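Side-chain contacts in Atp-dependent DNA ligase (Psychromonas sp., PDB 4D05), which seals breaks in the backbone of DNA at the expense of ATP, passing through a covalent enzyme-adenylate intermediate: residues Asp28-Tyr33 / Asn45-Pro50; Ser77-Thr82 / Lys91-Met96; Ser216-Glu221 / Thr225-Gly230. All blocks are in the same frame, centred on the assembly; numbering follows the deposited sequence.

Contact 1. Residues Asp28-Tyr33 / Asn45-Pro50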
ATOM      1  N   ASP A  28       3.684  -3.074   5.402  1.00  6.74           N
ATOM      2  CA  ASP A  28       2.772  -4.174   5.090  1.00  7.01           C
ATOM      3  C   ASP A  28       2.420  -4.866   6.408  1.00  7.35           C
ATOM      4  O   ASP A  28       3.017  -5.876   6.791  1.00  8.13           O
ATOM      5  CB  ASP A  28       3.462  -5.158   4.161  1.00 11.89           C
ATOM      6  CG  ASP A  28       2.502  -6.177   3.553  1.00 15.18           C
ATOM      7  OD1 ASP A  28       1.272  -5.985   3.516  1.00 13.46           O
ATOM      8  OD2 ASP A  28       3.019  -7.167   3.033  1.00 19.20           O
ATOM      9  N   GLY A  29       1.445  -4.296   7.084  1.00  6.30           N
ATOM     10  CA  GLY A  29       0.945  -4.853   8.338  1.00  5.24           C
ATOM     11  C   GLY A  29      -0.558  -4.929   8.360  1.00  5.43           C
ATOM     12  O   GLY A  29      -1.211  -5.038   7.318  1.00  7.82           O
ATOM     13  N   ILE A  30      -1.118  -4.873   9.572  1.00  4.48           N
ATOM     14  CA  ILE A  30      -2.546  -4.884   9.759  1.00  3.92           C
ATOM     15  C   ILE A  30      -2.945  -3.536  10.338  1.00  4.73           C
ATOM     16  O   ILE A  30      -2.466  -3.160  11.411  1.00  5.78           O
ATOM     17  CB  ILE A  30      -2.958  -6.011  10.736  1.00  5.46           C
ATOM     18  CG1 ILE A  30      -2.737  -7.379  10.080  1.00  6.40           C
ATOM     19  CG2 ILE A  30      -4.419  -5.877  11.150  1.00  6.10           C
ATOM     20  CD1 ILE A  30      -3.637  -7.653   8.887  1.00  9.19           C
ATOM     21  N   ARG A  31      -3.806  -2.814   9.624  1.00  4.64           N
ATOM     22  CA  ARG A  31      -4.208  -1.507  10.097  1.00  5.10           C
ATOM     23  C   ARG A  31      -5.017  -1.621  11.378  1.00  3.04           C
ATOM     24  O   ARG A  31      -5.845  -2.515  11.514  1.00  4.14           O
ATOM     25  CB  ARG A  31      -5.049  -0.801   9.050  1.00  7.18           C
ATOM     26  CG  ARG A  31      -5.256   0.659   9.393  1.00  8.98           C
ATOM     27  CD  ARG A  31      -5.946   1.433   8.303  1.00 14.59           C
ATOM     28  NE  ARG A  31      -6.141   2.805   8.718  1.00 13.01           N
ATOM     29  CZ  ARG A  31      -6.114   3.851   7.907  1.00 12.13           C
ATOM     30  NH1 ARG A  31      -5.938   3.702   6.627  1.00 17.44           N
ATOM     31  NH2 ARG A  31      -6.289   5.044   8.404  1.00 14.31           N
ATOM     32  N   ALA A  32      -4.787  -0.707  12.312  1.00  3.79           N
ATOM     33  CA  ALA A  32      -5.555  -0.664  13.553  1.00  2.42           C
ATOM     34  C   ALA A  32      -5.851   0.789  13.908  1.00  2.79           C
ATOM     35  O   ALA A  32      -5.005   1.665  13.749  1.00  2.86           O
ATOM     36  CB  ALA A  32      -4.806  -1.345  14.690  1.00  4.28           C
ATOM     37  N   TYR A  33      -7.063   1.017  14.401  1.00  4.03           N
ATOM     38  CA  TYR A  33      -7.490   2.294  14.909  1.00  2.81           C
ATOM     39  C   TYR A  33      -7.609   2.166  16.419  1.00  3.39           C
ATOM     40  O   TYR A  33      -8.344   1.319  16.940  1.00  4.68           O
ATOM     41  CB  TYR A  33      -8.842   2.641  14.303  1.00  4.90           C
ATOM     42  CG  TYR A  33      -9.507   3.862  14.871  1.00  4.80           C
ATOM     43  CD1 TYR A  33      -9.150   5.101  14.465  1.00  8.79           C
ATOM     44  CD2 TYR A  33     -10.537   3.758  15.777  1.00  7.35           C
ATOM     45  CE1 TYR A  33      -9.796   6.245  14.969  1.00 12.34           C
ATOM     46  CE2 TYR A  33     -11.178   4.869  16.280  1.00 10.08           C
ATOM     47  CZ  TYR A  33     -10.782   6.107  15.891  1.00 12.51           C
ATOM     48  OH  TYR A  33     -11.395   7.240  16.378  1.00 15.41           O
ATOM     49  N   ASN A  45     -13.636  -4.960  13.734  1.00  7.73           N
ATOM     50  CA  ASN A  45     -13.409  -5.949  14.775  1.00  7.61           C
ATOM     51  C   ASN A  45     -12.522  -5.380  15.874  1.00  6.41           C
ATOM     52  O   ASN A  45     -11.489  -4.787  15.591  1.00  7.17           O
ATOM     53  CB  ASN A  45     -12.653  -7.174  14.205  1.00  8.29           C
ATOM     54  CG  ASN A  45     -13.341  -7.825  13.023  1.00 11.93           C
ATOM     55  OD1 ASN A  45     -12.938  -7.659  11.855  1.00 17.56           O
ATOM     56  ND2 ASN A  45     -14.359  -8.574  13.304  1.00 12.00           N
ATOM     57  N   ILE A  46     -12.865  -5.629  17.128  1.00  4.55           N
ATOM     58  CA  ILE A  46     -11.995  -5.233  18.213  1.00  4.30           C
ATOM     59  C   ILE A  46     -10.910  -6.305  18.387  1.00  4.15           C
ATOM     60  O   ILE A  46     -11.228  -7.471  18.639  1.00  5.42           O
ATOM     61  CB  ILE A  46     -12.780  -5.046  19.520  1.00  6.65           C
ATOM     62  CG1 ILE A  46     -13.877  -3.975  19.351  1.00  8.32           C
ATOM     63  CG2 ILE A  46     -11.812  -4.710  20.681  1.00  7.96           C
ATOM     64  CD1 ILE A  46     -14.913  -4.008  20.467  1.00 10.55           C
ATOM     65  N   PHE A  47      -9.643  -5.931  18.167  1.00  3.50           N
ATOM     66  CA  PHE A  47      -8.536  -6.879  18.374  1.00  3.16           C
ATOM     67  C   PHE A  47      -8.469  -7.309  19.826  1.00  4.77           C
ATOM     68  O   PHE A  47      -8.744  -6.504  20.730  1.00  5.04           O
ATOM     69  CB  PHE A  47      -7.185  -6.270  17.993  1.00  4.12           C
ATOM     70  CG  PHE A  47      -7.034  -5.984  16.524  1.00  3.55           C
ATOM     71  CD1 PHE A  47      -6.804  -7.009  15.630  1.00  4.86           C
ATOM     72  CD2 PHE A  47      -7.123  -4.693  16.041  1.00  5.14           C
ATOM     73  CE1 PHE A  47      -6.661  -6.747  14.269  1.00  6.68           C
ATOM     74  CE2 PHE A  47      -6.970  -4.416  14.684  1.00  4.01           C
ATOM     75  CZ  PHE A  47      -6.740  -5.435  13.785  1.00  4.49           C
ATOM     76  N   THR A  48      -8.074  -8.563  20.063  1.00  4.24           N
ATOM     77  CA  THR A  48      -7.897  -9.005  21.440  1.00  5.13           C
ATOM     78  C   THR A  48      -6.475  -8.668  21.903  1.00  4.79           C
ATOM     79  O   THR A  48      -5.681  -9.556  22.279  1.00  6.01           O
ATOM     80  CB  THR A  48      -8.196 -10.507  21.596  1.00  6.11           C
ATOM     81  OG1 THR A  48      -7.218 -11.265  20.880  1.00  6.74           O
ATOM     82  CG2 THR A  48      -9.597 -10.856  21.083  1.00  8.64           C
ATOM     83  N   ALA A  49      -6.152  -7.375  21.922  1.00  5.46           N
ATOM     84  CA  ALA A  49      -4.808  -6.967  22.302  1.00  5.36           C
ATOM     85  C   ALA A  49      -4.643  -7.175  23.796  1.00  4.80           C
ATOM     86  O   ALA A  49      -5.473  -6.702  24.598  1.00  5.83           O
ATOM     87  CB  ALA A  49      -4.569  -5.525  21.981  1.00  6.61           C
ATOM     88  N   PRO A  50      -3.577  -7.869  24.190  1.00  5.59           N
ATOM     89  CA  PRO A  50      -3.383  -8.030  25.639  1.00  5.43           C
ATOM     90  C   PRO A  50      -3.267  -6.712  26.402  1.00  6.50           C
ATOM     91  O   PRO A  50      -2.801  -5.715  25.887  1.00  6.31           O
ATOM     92  CB  PRO A  50      -2.048  -8.790  25.717  1.00  6.14           C
ATOM     93  CG  PRO A  50      -1.980  -9.538  24.416  1.00  8.45           C
ATOM     94  CD  PRO A  50      -2.556  -8.584  23.416  1.00  6.33           C
TER

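Contact 2. Residues Ser77-Thr82 / Lys91-Met96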
ATOM      1  N   SER A  77      -0.333 -10.830  10.767  1.00  3.81           N
ATOM      2  CA  SER A  77      -1.731 -11.095  10.467  1.00  6.08           C
ATOM      3  C   SER A  77      -2.235 -12.312  11.250  1.00  5.33           C
ATOM      4  O   SER A  77      -3.325 -12.281  11.816  1.00  6.29           O
ATOM      5  CB  SER A  77      -1.893 -11.354   8.949  1.00  6.55           C
ATOM      6  OG  SER A  77      -3.274 -11.554   8.614  1.00  8.85           O
ATOM      7  N   GLY A  78      -1.422 -13.355  11.337  1.00  5.58           N
ATOM      8  CA  GLY A  78      -1.808 -14.556  12.075  1.00  6.10           C
ATOM      9  C   GLY A  78      -1.991 -14.290  13.562  1.00  5.89           C
ATOM     10  O   GLY A  78      -2.867 -14.842  14.209  1.00  7.84           O
ATOM     11  N   ILE A  79      -1.147 -13.445  14.119  1.00  3.70           N
ATOM     12  CA  ILE A  79      -1.302 -13.093  15.528  1.00  3.75           C
ATOM     13  C   ILE A  79      -2.558 -12.227  15.716  1.00  4.01           C
ATOM     14  O   ILE A  79      -3.367 -12.455  16.611  1.00  5.28           O
ATOM     15  CB  ILE A  79      -0.052 -12.356  16.037  1.00  5.31           C
ATOM     16  CG1 ILE A  79       1.182 -13.260  16.000  1.00  5.26           C
ATOM     17  CG2 ILE A  79      -0.281 -11.825  17.446  1.00  5.98           C
ATOM     18  CD1 ILE A  79       2.500 -12.490  16.113  1.00  5.50           C
ATOM     19  N   ALA A  80      -2.699 -11.201  14.895  1.00  5.00           N
ATOM     20  CA  ALA A  80      -3.786 -10.253  15.063  1.00  5.51           C
ATOM     21  C   ALA A  80      -5.157 -10.893  14.892  1.00  7.11           C
ATOM     22  O   ALA A  80      -6.110 -10.425  15.527  1.00  7.21           O
ATOM     23  CB  ALA A  80      -3.578  -9.032  14.098  1.00  7.64           C
ATOM     24  N   ARG A  81      -5.242 -11.976  14.094  1.00  7.57           N
ATOM     25  CA  ARG A  81      -6.472 -12.760  13.868  1.00  8.19           C
ATOM     26  C   ARG A  81      -6.796 -13.664  15.039  1.00  6.11           C
ATOM     27  O   ARG A  81      -7.899 -14.194  15.127  1.00  8.00           O
ATOM     28  CB  ARG A  81      -6.283 -13.802  12.705  1.00 12.68           C
ATOM     29  CG  ARG A  81      -6.274 -13.358  11.348  1.00 21.54           C
ATOM     30  CD  ARG A  81      -6.599 -14.551  10.421  1.00 19.09           C
ATOM     31  NE  ARG A  81      -5.585 -15.608  10.302  1.00 16.99           N
ATOM     32  CZ  ARG A  81      -4.449 -15.470   9.611  1.00 16.22           C
ATOM     33  NH1 ARG A  81      -4.156 -14.316   9.028  1.00 14.96           N
ATOM     34  NH2 ARG A  81      -3.598 -16.481   9.485  1.00 13.87           N
ATOM     35  N   THR A  82      -5.800 -13.949  15.880  1.00  5.51           N
ATOM     36  CA  THR A  82      -6.011 -14.878  16.993  1.00  5.32           C
ATOM     37  C   THR A  82      -6.848 -14.229  18.082  1.00  5.48           C
ATOM     38  O   THR A  82      -6.512 -13.150  18.549  1.00  4.95           O
ATOM     39  CB  THR A  82      -4.686 -15.342  17.547  1.00  6.56           C
ATOM     40  OG1 THR A  82      -3.964 -15.995  16.511  1.00  7.87           O
ATOM     41  CG2 THR A  82      -4.888 -16.296  18.695  1.00  7.31           C
ATOM     42  N   LYS A  91       4.030  -9.687  21.905  1.00  5.05           N
ATOM     43  CA  LYS A  91       5.233  -9.003  22.382  1.00  6.02           C
ATOM     44  C   LYS A  91       6.168  -8.534  21.262  1.00  8.09           C
ATOM     45  O   LYS A  91       6.939  -7.585  21.443  1.00  9.31           O
ATOM     46  CB  LYS A  91       5.982  -9.912  23.371  1.00  6.47           C
ATOM     47  CG  LYS A  91       6.694 -11.082  22.738  1.00  9.67           C
ATOM     48  CD  LYS A  91       7.080 -12.127  23.764  1.00 11.88           C
ATOM     49  CE  LYS A  91       7.779 -13.287  23.083  1.00 14.33           C
ATOM     50  NZ  LYS A  91       8.234 -14.310  24.024  1.00 16.09           N
ATOM     51  N   GLN A  92       6.104  -9.190  20.109  1.00  7.90           N
ATOM     52  CA  GLN A  92       6.951  -8.799  18.984  1.00  8.77           C
ATOM     53  C   GLN A  92       6.315  -7.751  18.075  1.00  6.78           C
ATOM     54  O   GLN A  92       6.972  -7.239  17.158  1.00  8.09           O
ATOM     55  CB  GLN A  92       7.312 -10.002  18.166  1.00 14.21           C
ATOM     56  CG  GLN A  92       6.183 -10.638  17.474  1.00 17.45           C
ATOM     57  CD  GLN A  92       6.536 -12.078  17.102  1.00 21.00           C
ATOM     58  OE1 GLN A  92       7.512 -12.340  16.346  1.00 19.36           O
ATOM     59  NE2 GLN A  92       5.759 -13.027  17.648  1.00 19.50           N
ATOM     60  N   ILE A  93       5.039  -7.460  18.301  1.00  5.46           N
ATOM     61  CA  ILE A  93       4.316  -6.464  17.511  1.00  3.84           C
ATOM     62  C   ILE A  93       4.582  -5.028  18.003  1.00  3.06           C
ATOM     63  O   ILE A  93       4.745  -4.789  19.185  1.00  4.33           O
ATOM     64  CB  ILE A  93       2.790  -6.773  17.526  1.00  4.35           C
ATOM     65  CG1 ILE A  93       2.553  -8.150  16.926  1.00  4.98           C
ATOM     66  CG2 ILE A  93       2.018  -5.732  16.765  1.00  4.19           C
ATOM     67  CD1 ILE A  93       1.104  -8.533  16.843  1.00  5.80           C
ATOM     68  N   LYS A  94       4.655  -4.092  17.071  1.00  3.50           N
ATOM     69  CA  LYS A  94       4.652  -2.680  17.378  1.00  3.20           C
ATOM     70  C   LYS A  94       3.447  -2.071  16.674  1.00  4.63           C
ATOM     71  O   LYS A  94       3.149  -2.402  15.506  1.00  3.73           O
ATOM     72  CB  LYS A  94       5.924  -1.986  16.863  1.00  5.98           C
ATOM     73  CG  LYS A  94       7.176  -2.519  17.517  1.00  9.79           C
ATOM     74  CD  LYS A  94       8.414  -2.382  16.676  1.00 13.09           C
ATOM     75  CE  LYS A  94       8.363  -3.310  15.457  1.00 15.25           C
ATOM     76  NZ  LYS A  94       9.691  -3.372  14.837  1.00 22.03           N
ATOM     77  N   PHE A  95       2.744  -1.198  17.396  1.00  4.39           N
ATOM     78  CA  PHE A  95       1.736  -0.312  16.816  1.00  2.85           C
ATOM     79  C   PHE A  95       2.473   0.902  16.292  1.00  2.61           C
ATOM     80  O   PHE A  95       2.961   1.749  17.071  1.00  3.25           O
ATOM     81  CB  PHE A  95       0.685   0.057  17.870  1.00  2.37           C
ATOM     82  CG  PHE A  95      -0.513   0.835  17.343  1.00  2.75           C
ATOM     83  CD1 PHE A  95      -1.109   0.542  16.132  1.00  3.68           C
ATOM     84  CD2 PHE A  95      -1.052   1.859  18.098  1.00  3.46           C
ATOM     85  CE1 PHE A  95      -2.225   1.263  15.685  1.00  3.25           C
ATOM     86  CE2 PHE A  95      -2.156   2.557  17.666  1.00  4.07           C
ATOM     87  CZ  PHE A  95      -2.734   2.278  16.439  1.00  2.85           C
HETATM   88  N   MSE A  96       2.627   0.932  14.972  1.00  2.03           N
HETATM   89  CA  MSE A  96       3.393   1.944  14.267  1.00  2.14           C
HETATM   90  C   MSE A  96       2.449   3.012  13.785  1.00  2.15           C
HETATM   91  O   MSE A  96       1.697   2.806  12.830  1.00  2.60           O
HETATM   92  CB  MSE A  96       4.091   1.302  13.034  1.00  3.56           C
HETATM   93  CG  MSE A  96       4.993   0.112  13.347  1.00  4.96           C
HETATM   94 SE   MSE A  96       6.618   0.461  14.308  1.00  8.52          SE
HETATM   95  CE  MSE A  96       7.459   1.630  12.992  1.00 12.47           C
TER

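Contact 3. Residues Ser216-Glu221 / Thr225-Gly230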
ATOM      1  N   SER A 216       5.127  -6.766 -23.897  1.00  4.97           N
ATOM      2  CA  SER A 216       6.300  -7.051 -23.064  1.00  5.18           C
ATOM      3  C   SER A 216       5.924  -7.883 -21.840  1.00  5.52           C
ATOM      4  O   SER A 216       4.762  -7.970 -21.472  1.00  6.84           O
ATOM      5  CB  SER A 216       6.960  -5.736 -22.615  1.00  8.12           C
ATOM      6  OG  SER A 216       7.488  -5.098 -23.780  1.00 11.48           O
ATOM      7  N   GLY A 217       6.924  -8.482 -21.211  1.00  6.62           N
ATOM      8  CA  GLY A 217       6.721  -9.290 -20.021  1.00  6.29           C
ATOM      9  C   GLY A 217       6.591 -10.782 -20.328  1.00  6.82           C
ATOM     10  O   GLY A 217       6.312 -11.565 -19.427  1.00  9.53           O
ATOM     11  N   PHE A 218       6.801 -11.186 -21.584  1.00  6.65           N
ATOM     12  CA  PHE A 218       6.691 -12.584 -21.964  1.00  7.85           C
ATOM     13  C   PHE A 218       8.064 -13.247 -21.989  1.00  9.53           C
ATOM     14  O   PHE A 218       9.028 -12.685 -22.528  1.00  9.78           O
ATOM     15  CB  PHE A 218       6.087 -12.724 -23.368  1.00  7.00           C
ATOM     16  CG  PHE A 218       4.711 -12.150 -23.478  1.00  6.19           C
ATOM     17  CD1 PHE A 218       3.616 -12.825 -22.936  1.00  5.92           C
ATOM     18  CD2 PHE A 218       4.497 -10.955 -24.120  1.00  6.66           C
ATOM     19  CE1 PHE A 218       2.333 -12.286 -23.054  1.00  5.66           C
ATOM     20  CE2 PHE A 218       3.238 -10.432 -24.224  1.00  6.84           C
ATOM     21  CZ  PHE A 218       2.159 -11.089 -23.698  1.00  7.29           C
ATOM     22  N   SER A 219       8.135 -14.463 -21.470  1.00 10.71           N
ATOM     23  CA  SER A 219       9.339 -15.260 -21.596  1.00 13.55           C
ATOM     24  C   SER A 219       9.395 -15.814 -23.013  1.00 10.75           C
ATOM     25  O   SER A 219       8.396 -15.797 -23.713  1.00 10.24           O
ATOM     26  CB  SER A 219       9.289 -16.424 -20.628  1.00 16.72           C
ATOM     27  OG  SER A 219       8.231 -17.278 -20.999  1.00 15.00           O
ATOM     28  N   ASP A 220      10.515 -16.373 -23.428  1.00 13.03           N
ATOM     29  CA  ASP A 220      10.527 -16.920 -24.780  1.00 16.11           C
ATOM     30  C   ASP A 220       9.581 -18.110 -24.891  1.00 13.96           C
ATOM     31  O   ASP A 220       8.961 -18.318 -25.938  1.00 14.37           O
ATOM     32  CB  ASP A 220      11.944 -17.237 -25.247  1.00 21.32           C
ATOM     33  CG  ASP A 220      12.727 -15.972 -25.649  1.00 23.67           C
ATOM     34  OD1 ASP A 220      12.122 -14.901 -26.016  1.00 21.00           O
ATOM     35  OD2 ASP A 220      13.961 -16.083 -25.631  1.00 31.19           O
ATOM     36  N   GLU A 221       9.398 -18.850 -23.813  1.00 13.80           N
ATOM     37  CA  GLU A 221       8.433 -19.972 -23.852  1.00 15.16           C
ATOM     38  C   GLU A 221       6.993 -19.479 -24.083  1.00 11.84           C
ATOM     39  O   GLU A 221       6.194 -20.128 -24.778  1.00 12.23           O
ATOM     40  CB  GLU A 221       8.505 -20.782 -22.561  1.00 24.09           C
ATOM     41  CG  GLU A 221       9.819 -21.567 -22.389  1.00 32.58           C
ATOM     42  CD  GLU A 221      11.064 -20.693 -22.105  1.00 37.59           C
ATOM     43  OE1 GLU A 221      10.943 -19.520 -21.625  1.00 35.90           O
ATOM     44  OE2 GLU A 221      12.181 -21.221 -22.358  1.00 40.74           O
ATOM     45  N   THR A 225       4.242 -20.447 -26.727  1.00 11.34           N
ATOM     46  CA  THR A 225       2.982 -20.995 -26.224  1.00 12.29           C
ATOM     47  C   THR A 225       2.248 -19.914 -25.443  1.00 10.89           C
ATOM     48  O   THR A 225       2.452 -19.731 -24.250  1.00 10.60           O
ATOM     49  CB  THR A 225       3.197 -22.213 -25.323  1.00 16.90           C
ATOM     50  OG1 THR A 225       3.946 -23.205 -26.045  1.00 17.74           O
ATOM     51  CG2 THR A 225       1.851 -22.792 -24.887  1.00 19.95           C
ATOM     52  N   PRO A 226       1.418 -19.151 -26.135  1.00  8.96           N
ATOM     53  CA  PRO A 226       0.812 -17.978 -25.525  1.00  7.96           C
ATOM     54  C   PRO A 226      -0.336 -18.305 -24.559  1.00 10.07           C
ATOM     55  O   PRO A 226      -0.875 -19.430 -24.543  1.00  8.05           O
ATOM     56  CB  PRO A 226       0.282 -17.208 -26.743  1.00  9.95           C
ATOM     57  CG  PRO A 226      -0.088 -18.259 -27.686  1.00 11.41           C
ATOM     58  CD  PRO A 226       1.030 -19.288 -27.547  1.00 10.84           C
ATOM     59  N   PRO A 227      -0.697 -17.322 -23.728  1.00  9.94           N
ATOM     60  CA  PRO A 227      -1.880 -17.492 -22.883  1.00 10.10           C
ATOM     61  C   PRO A 227      -3.099 -17.754 -23.759  1.00  8.90           C
ATOM     62  O   PRO A 227      -3.243 -17.104 -24.802  1.00  8.66           O
ATOM     63  CB  PRO A 227      -2.043 -16.129 -22.202  1.00 12.79           C
ATOM     64  CG  PRO A 227      -0.786 -15.418 -22.429  1.00 13.00           C
ATOM     65  CD  PRO A 227      -0.080 -15.997 -23.581  1.00 12.00           C
ATOM     66  N   PRO A 228      -3.976 -18.664 -23.335  1.00  8.42           N
ATOM     67  CA  PRO A 228      -5.177 -18.934 -24.131  1.00  8.51           C
ATOM     68  C   PRO A 228      -6.035 -17.684 -24.299  1.00  5.28           C
ATOM     69  O   PRO A 228      -6.191 -16.887 -23.354  1.00  7.23           O
ATOM     70  CB  PRO A 228      -5.931 -19.966 -23.288  1.00  8.99           C
ATOM     71  CG  PRO A 228      -4.877 -20.611 -22.436  1.00  9.25           C
ATOM     72  CD  PRO A 228      -3.911 -19.496 -22.124  1.00 10.35           C
ATOM     73  N   ILE A 229      -6.654 -17.530 -25.464  1.00  5.54           N
ATOM     74  CA  ILE A 229      -7.620 -16.460 -25.625  1.00  4.84           C
ATOM     75  C   ILE A 229      -8.767 -16.793 -24.691  1.00  4.25           C
ATOM     76  O   ILE A 229      -9.129 -17.973 -24.536  1.00  5.56           O
ATOM     77  CB  ILE A 229      -8.084 -16.335 -27.090  1.00  4.28           C
ATOM     78  CG1 ILE A 229      -6.889 -15.878 -27.959  1.00  6.55           C
ATOM     79  CG2 ILE A 229      -9.246 -15.363 -27.193  1.00  6.18           C
ATOM     80  CD1 ILE A 229      -7.151 -15.964 -29.474  1.00  6.07           C
ATOM     81  N   GLY A 230      -9.254 -15.774 -23.984  1.00  5.80           N
ATOM     82  CA  GLY A 230     -10.327 -15.937 -23.025  1.00  6.63           C
ATOM     83  C   GLY A 230      -9.820 -15.996 -21.600  1.00  8.96           C
ATOM     84  O   GLY A 230     -10.635 -15.870 -20.661  1.00  9.23           O
TER
HETATM   85  O   HOH W   1       6.460 -22.889 -25.181  0.96 23.57           O

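Contact 1. Residues Asp28-Tyr33 / Asn45-Pro50
F47 points its ring at strand 30-34 and touches it through its outer atoms, mainly CZ and CE2. The contact lies in the adenylation domain. D28, G29 and R31 are fixed positions of the KxDGxR signature of the DNA ligases, and I30 fills a variable one. I30 CG2 meets F47 CZ at 3.5 Å. A32 CB comes to 3.8 Å from F47 CE2. Both methyl groups approach the ring obliquely. The backbone oxygen R31 O sits at the ring edge near its plane, 3.8 Å from F47 CZ. In I30, chi1 of -69° sets CG1 beside the backbone N and CG2 anti to it; CG2 goes to F47, CG1 to S77 of helix 73-80. Further out, F47 packs on L39 and A80, while backbone bonds of I30 to L66 and of A32 to G64 hold the strand. With an alanine in place of F47, I30 CG2 and A32 CB would probably lose their partner from the loop, and a gap would open beside A80. R31 extends away from this packing to the bound AMP, and its NH2 forms a salt bridge with D63 OD2 and a hydrogen bond with Q7 O.

Contact 2. Residues Ser77-Thr82 / Lys91-Met96
I79 and I93 reach toward each other and meet tip to tip. This is the tight, buried half of the contact. I93 CD1 lies 3.6 Å from I79 CG2 and 4.1 Å from I79 CB. In I79, CG2 is anti to the backbone N, and chi1 of -64° sets CG1 anti to the carbonyl carbon. CG2 is thereby given to I93, and CD1 at the end of the other branch is given to Q92. I93 also packs on L66 of the neighbouring strand 62-67, and I79 on Q89 and W90. The backbones stay well apart, with 8.9 Å between I79 CA and I93 CA.

The more open side is at Q92, which is partly exposed and adds one touch at the margin. The side chains of Q92 and I79 cross obliquely, and Q92 NE2 is 3.6 Å from I79 CD1. This is a contact of an amide with a methyl group and not a polar bond. The nitrogen is used elsewhere, in a hydrogen bond with Q89 O.

Within 77-82, T82 OG1 donates to G78 O at 2.8 Å, in the carbonyl plane. G78 CA lies over one face of the exposed R81 guanidinium, toward its rim.

The arrangement is that of a helix packed against a mixed beta sheet. Helix 73-80 meets the chain just ahead of strand 94-99, within the nucleotide-binding adenylation domain that ATP-dependent DNA ligases share.

Contact 3. Residues Ser216-Glu221 / Thr225-Gly230
T225 meets E221 directly at the end of the short helix 220-224. T225 N donates to E221 O at 2.8 Å. This is a helical i to i+4 bond, although T225 itself has left helical geometry. The E221 carboxylate leads away, so the meeting is made by the backbone oxygen of this residue. T225 CB packs beside it, 3.7 Å from E221 O. The same oxygen takes a second bond, from a water at 2.8 Å from E221 O. That water is also 2.7 Å from T225 OG1. The hydroxyl is anti to the carbonyl carbon and beside the backbone N (chi1 -56°). This places it where the water can bridge it to E221 O. The helix end is thus closed by one direct bond and one through water.

P227 comes next in the contact and is the buried member of the segment. Its CD lies 4.5 Å from F218 CE1, a light apolar contact that meets the ring obliquely. The F218 ring is also stacked with F251 and rests on L199 and I202. P227 packs on F251 and I254, and its carbonyl oxygen accepts a hydrogen bond from Y188 OH. At the far end of the segment, G230 has a positive phi (101°) that suits glycine.

The start of the helix is secured as well. S219 is the N-cap, and its OG caps a backbone N of the first turn. S219 N in turn bonds E222 OE1, so the pair fits a capping box. The whole is the helix that links the third and fourth strands (211-214 and 232-237) of the five-stranded OB fold, with F218 resting on strands 199-206 and 250-256 and P227 on 250-256.

Contacts 1 and 2 are neighbours in the adenylation domain, with centres about 7 Å apart. Helix 73-80 and the sheet tie them together. F47 CD1 lies 3.5 Å from A80 O, and A32 O lies 3.4 Å from F95 CE1. T48 OG1 also comes to 3.1 Å from T82 O. Contact 1 is nearer the nucleotide: the side chain of R31 is about 3 Å from the bound AMP, against about 13 Å for that of I93 in contact 2. Contact 3 belongs to the OB-fold domain. Its centre is about 41 Å from that of contact 1 and about 40 Å from that of contact 2, and it touches neither.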